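Local coordinates for protein extracellular serine protease (Aeromonas sobria, PDB 3WQB) that preferentially cleaves peptide bonds after two basic residues, one of them lysine, as a calcium-binding secreted serine protease of the kexin/furin type and a probable virulence factor, at residues 443-448 and 460-465; 473-478 and 545-550. The protein carries 1 engineered substitution. All coordinates share one frame; numbering follows the deposited sequence.

Contact 1: 443-448 and 460-465; sequences INVTGS and TSSTTR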
# COMPACT_ATOMS: atom_id res chain seq x y z
N ILE A 443 -5.23 -25.26 8.67
CA ILE A 443 -4.41 -26.35 9.18
C ILE A 443 -4.05 -26.02 10.62
O ILE A 443 -3.24 -25.12 10.87
CB ILE A 443 -3.12 -26.55 8.33
CG1 ILE A 443 -3.45 -26.71 6.84
CG2 ILE A 443 -2.33 -27.75 8.84
CD1 ILE A 443 -3.45 -25.40 6.05
N ASN A 444 -4.65 -26.73 11.56
CA ASN A 444 -4.26 -26.62 12.96
C ASN A 444 -3.07 -27.53 13.22
O ASN A 444 -3.08 -28.70 12.83
CB ASN A 444 -5.42 -27.00 13.89
CG ASN A 444 -6.60 -26.04 13.79
OD1 ASN A 444 -6.44 -24.82 13.93
ND2 ASN A 444 -7.78 -26.58 13.55
N VAL A 445 -2.05 -26.99 13.87
CA VAL A 445 -0.78 -27.70 14.05
C VAL A 445 -0.69 -28.14 15.50
O VAL A 445 -1.01 -27.37 16.41
CB VAL A 445 0.41 -26.80 13.64
CG1 VAL A 445 1.74 -27.49 13.90
CG2 VAL A 445 0.30 -26.43 12.16
N THR A 446 -0.27 -29.39 15.71
CA THR A 446 -0.24 -29.99 17.04
C THR A 446 1.04 -30.79 17.27
O THR A 446 1.75 -31.17 16.33
CB THR A 446 -1.45 -30.95 17.26
OG1 THR A 446 -1.43 -31.98 16.27
CG2 THR A 446 -2.78 -30.20 17.18
N GLY A 447 1.34 -31.04 18.54
CA GLY A 447 2.45 -31.89 18.92
C GLY A 447 3.83 -31.32 18.65
O GLY A 447 4.00 -30.11 18.50
N SER A 448 4.82 -32.21 18.58
CA SER A 448 6.23 -31.83 18.48
C SER A 448 6.59 -31.04 17.22
O SER A 448 7.51 -30.24 17.25
CB SER A 448 7.12 -33.08 18.58
OG SER A 448 6.84 -33.98 17.52
N THR A 460 10.29 -24.95 10.81
CA THR A 460 9.06 -25.57 11.27
C THR A 460 8.14 -25.53 10.06
O THR A 460 7.88 -24.47 9.51
CB THR A 460 8.49 -24.76 12.43
OG1 THR A 460 9.47 -24.69 13.47
CG2 THR A 460 7.21 -25.38 12.97
N SER A 461 7.63 -26.69 9.65
CA SER A 461 6.92 -26.81 8.39
C SER A 461 5.55 -27.42 8.56
O SER A 461 5.34 -28.29 9.40
CB SER A 461 7.73 -27.66 7.40
OG SER A 461 9.04 -27.13 7.22
N SER A 462 4.64 -26.98 7.72
CA SER A 462 3.29 -27.52 7.67
C SER A 462 2.78 -27.48 6.24
O SER A 462 2.96 -26.49 5.54
CB SER A 462 2.38 -26.73 8.62
OG SER A 462 1.02 -27.13 8.52
N THR A 463 2.15 -28.57 5.82
CA THR A 463 1.75 -28.76 4.43
C THR A 463 0.26 -29.03 4.28
O THR A 463 -0.34 -29.69 5.13
CB THR A 463 2.58 -29.91 3.82
OG1 THR A 463 3.97 -29.57 3.86
CG2 THR A 463 2.16 -30.20 2.39
N THR A 464 -0.34 -28.50 3.22
CA THR A 464 -1.73 -28.79 2.86
C THR A 464 -1.82 -29.04 1.36
O THR A 464 -1.03 -28.50 0.58
CB THR A 464 -2.70 -27.66 3.29
OG1 THR A 464 -4.06 -28.08 3.16
CG2 THR A 464 -2.49 -26.39 2.47
N ARG A 465 -2.77 -29.87 0.95
CA ARG A 465 -3.00 -30.13 -0.46
C ARG A 465 -4.17 -29.31 -0.99
O ARG A 465 -5.24 -29.27 -0.38
CB ARG A 465 -3.27 -31.62 -0.71
CG ARG A 465 -3.40 -31.94 -2.19
CD ARG A 465 -3.43 -33.44 -2.46
NE ARG A 465 -3.52 -33.71 -3.90
CZ ARG A 465 -4.65 -33.86 -4.58
NH1 ARG A 465 -5.84 -33.78 -3.99
NH2 ARG A 465 -4.59 -34.09 -5.89
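Ile-443 lies across from Thr-464, and Val-445 across from Ser-462, with CA atoms 7.3 and 7.6 Å apart. The pairing shows that 443-448 and 460-465 run in opposite senses. They are too far apart to be paired strands, and each bonds through its backbone to a different partner, so side chains alone bridge the interval. From Ile-443 to Val-445 and from Ser-462 to Thr-464, alternate residues point inward, as extended chain requires, while Asn-444 and Thr-463 between them turn outward.

Ile-443 does most of the work because its two branches divide. CG2 lies anti to the backbone N and reaches Ser-462, 3.4 Å from OG. The longer branch swings beside the backbone N (chi1 -53°) and crosses Thr-464 at a slant, with CD1 3.6 Å from the Thr-464 CB. CD1 also rests on the threonine methyl, CG2, at 3.8 Å. A beta-branched isoleucine thus spans two rungs of the opposing strand. Val-445 adds CG2, which lies 3.8 Å from Ser-462 OG.

Serine suits its place because a small side chain fits beneath two aliphatic groups, yet its buried hydroxyl needs a polar partner, and OG finds one in the indole NE1 of Trp-588, with which it is hydrogen-bonded. Thr-464 is similarly two-natured: its carbon atoms meet isoleucine while OG1 hydrogen-bonds Gln-441 OE1.

This is one margin of the P-domain beta sandwich, where strands of two layers come together. Ile-443 and Val-445 are backbone-bonded to Trp-588 and Ile-586 of strand 583-595, whereas 460-465 belongs to strand 460-466, an outermost strand of the other sheet, bonded to strand 545-553. Thr-464 also touches Leu-590, carrying the packing further into the space between the layers.

Contact 2: 473-478 and 545-550; sequences EAVQVM and GTWRLE
Val-475 meets the six-membered ring of Trp-547 obliquely, its methyl CG1 lying 3.6 Å from CH2 and 3.9 Å from CZ3. Trp-547 gets there by directing CG beside its backbone N (chi1 -68°), which sends the long ring system across the gap between strands whose CA atoms, at Val-475 and Trp-547, are 10.5 Å apart. A large aromatic thus meets a compact valine where the layers stand well apart.

Two residues along, Val-477 meets Leu-549 in a looser, also slanting contact, with Val-477 CG1 and Leu-549 CD1 4.1 Å apart. Here the methyl that touches lies anti to the valine N (chi1 165°), and the leucine extends one terminal branch to meet it. The strands are nearer here, 9.0 Å between the CA atoms of Val-477 and Leu-549, in keeping with a leucine, shorter than the indole, reaching across. The pairs follow in the same order along both segments.

The indole's polar atom is satisfied as well: NE1 bonds to Ala-543 O. On the other side of 545-550, Arg-548 turns the NE side of its guanidinium to Glu-550, and NE and NH2 both donate to the single oxygen OE2; NE is 2.9 Å from OE2 with an N-H...O angle of 159°. Residues two apart on a strand share a side, which suits this pairing of opposite charges, and Arg-500 bridges OE1, probably steadying the buried carboxylate as an anion.

Together the four apolar side chains form core between the two layers of the P-domain jelly roll. Phe-538 stacks edge-to-face with Trp-547, while Leu-493 of strand 489-494 touches both valines. Strand 471-482 is flanked in its own sheet by 527-535 and 583-595; strand 545-553 lies between 460-466 and 489-494 in the other.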
# COMPACT_ATOMS: atom_id res chain seq x y z
N GLU A 473 -3.38 -16.80 -9.44
CA GLU A 473 -3.04 -15.39 -9.58
C GLU A 473 -2.31 -14.95 -8.31
O GLU A 473 -1.15 -14.52 -8.38
CB GLU A 473 -4.28 -14.54 -9.86
CG GLU A 473 -4.87 -14.81 -11.25
CD GLU A 473 -6.31 -14.38 -11.41
OE1 GLU A 473 -6.69 -13.28 -10.95
OE2 GLU A 473 -7.08 -15.16 -12.02
N ALA A 474 -2.97 -15.09 -7.16
CA ALA A 474 -2.33 -14.73 -5.90
C ALA A 474 -2.69 -15.76 -4.86
O ALA A 474 -3.67 -16.51 -5.01
CB ALA A 474 -2.77 -13.33 -5.45
N VAL A 475 -1.87 -15.83 -3.81
CA VAL A 475 -2.19 -16.63 -2.64
C VAL A 475 -2.19 -15.77 -1.39
O VAL A 475 -1.31 -14.91 -1.22
CB VAL A 475 -1.25 -17.88 -2.45
CG1 VAL A 475 -1.38 -18.84 -3.62
CG2 VAL A 475 0.19 -17.47 -2.27
N GLN A 476 -3.17 -16.01 -0.53
CA GLN A 476 -3.21 -15.42 0.79
C GLN A 476 -2.98 -16.49 1.83
O GLN A 476 -3.42 -17.64 1.67
CB GLN A 476 -4.56 -14.76 1.06
CG GLN A 476 -4.85 -13.56 0.17
CD GLN A 476 -6.28 -13.11 0.28
OE1 GLN A 476 -7.20 -13.93 0.21
NE2 GLN A 476 -6.49 -11.80 0.44
N VAL A 477 -2.27 -16.11 2.88
CA VAL A 477 -2.00 -16.98 4.01
C VAL A 477 -2.34 -16.22 5.29
O VAL A 477 -2.02 -15.03 5.41
CB VAL A 477 -0.51 -17.44 4.01
CG1 VAL A 477 -0.08 -18.03 5.33
CG2 VAL A 477 -0.26 -18.45 2.91
N MET A 478 -2.99 -16.90 6.24
CA MET A 478 -3.09 -16.37 7.60
C MET A 478 -2.26 -17.26 8.49
O MET A 478 -2.25 -18.48 8.30
CB MET A 478 -4.54 -16.33 8.08
CG MET A 478 -5.36 -15.27 7.36
SD MET A 478 -7.02 -15.15 8.03
CE MET A 478 -7.72 -16.75 7.60
N GLY A 545 -1.85 -29.64 -5.83
CA GLY A 545 -0.76 -30.29 -5.13
C GLY A 545 -0.52 -29.69 -3.77
O GLY A 545 -1.36 -28.96 -3.23
N THR A 546 0.65 -29.99 -3.22
CA THR A 546 0.96 -29.60 -1.86
C THR A 546 1.64 -28.24 -1.76
O THR A 546 2.56 -27.94 -2.53
CB THR A 546 1.82 -30.66 -1.13
OG1 THR A 546 2.93 -31.02 -1.95
CG2 THR A 546 1.01 -31.92 -0.83
N TRP A 547 1.15 -27.44 -0.82
CA TRP A 547 1.72 -26.15 -0.47
C TRP A 547 2.27 -26.23 0.95
O TRP A 547 1.62 -26.76 1.85
CB TRP A 547 0.63 -25.08 -0.52
CG TRP A 547 0.12 -24.78 -1.89
CD1 TRP A 547 -0.77 -25.51 -2.63
CD2 TRP A 547 0.43 -23.62 -2.67
NE1 TRP A 547 -1.01 -24.89 -3.83
CE2 TRP A 547 -0.29 -23.73 -3.88
CE3 TRP A 547 1.27 -22.51 -2.46
CZ2 TRP A 547 -0.19 -22.76 -4.89
CZ3 TRP A 547 1.36 -21.55 -3.46
CH2 TRP A 547 0.63 -21.68 -4.66
N ARG A 548 3.48 -25.71 1.15
CA ARG A 548 4.13 -25.83 2.45
C ARG A 548 4.50 -24.48 3.04
O ARG A 548 5.14 -23.65 2.39
CB ARG A 548 5.38 -26.71 2.33
CG ARG A 548 6.15 -26.91 3.63
CD ARG A 548 7.30 -27.89 3.47
NE ARG A 548 8.42 -27.36 2.70
CZ ARG A 548 8.74 -27.74 1.46
NH1 ARG A 548 8.00 -28.64 0.83
NH2 ARG A 548 9.80 -27.20 0.85
N LEU A 549 4.09 -24.25 4.28
CA LEU A 549 4.52 -23.08 5.04
C LEU A 549 5.75 -23.44 5.86
O LEU A 549 5.80 -24.51 6.49
CB LEU A 549 3.41 -22.61 5.98
CG LEU A 549 3.67 -21.28 6.68
CD1 LEU A 549 3.48 -20.11 5.71
CD2 LEU A 549 2.76 -21.13 7.88
N GLU A 550 6.74 -22.55 5.86
CA GLU A 550 7.97 -22.77 6.61
C GLU A 550 8.20 -21.57 7.51
O GLU A 550 8.10 -20.44 7.05
CB GLU A 550 9.15 -22.93 5.64
CG GLU A 550 9.13 -24.22 4.86
CD GLU A 550 10.38 -24.44 4.02
OE1 GLU A 550 11.24 -23.54 3.92
OE2 GLU A 550 10.50 -25.54 3.45

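Contacts 1 and 2 lie in one P-domain sandwich, their centres 13 Å apart. Strands 460-466 and 545-553 are neighbours in one sheet and join them directly: Ser-462 O and Leu-549 N are 2.8 Å apart, as are Thr-464 O and Trp-547 N, both probable hydrogen bonds. Each contact ties that sheet to the opposing one, contact 2 in the buried core and contact 1 toward its margin. Neither lies near the predicted charge-relay residues of the subtilisin domain, one of whose positions, Ala-336, is changed in this structure. The third calcium site is closer in sequence: its ligand Asp-454 falls between the segments of contact 1, and Asp-553 ends the strand used by contact 2.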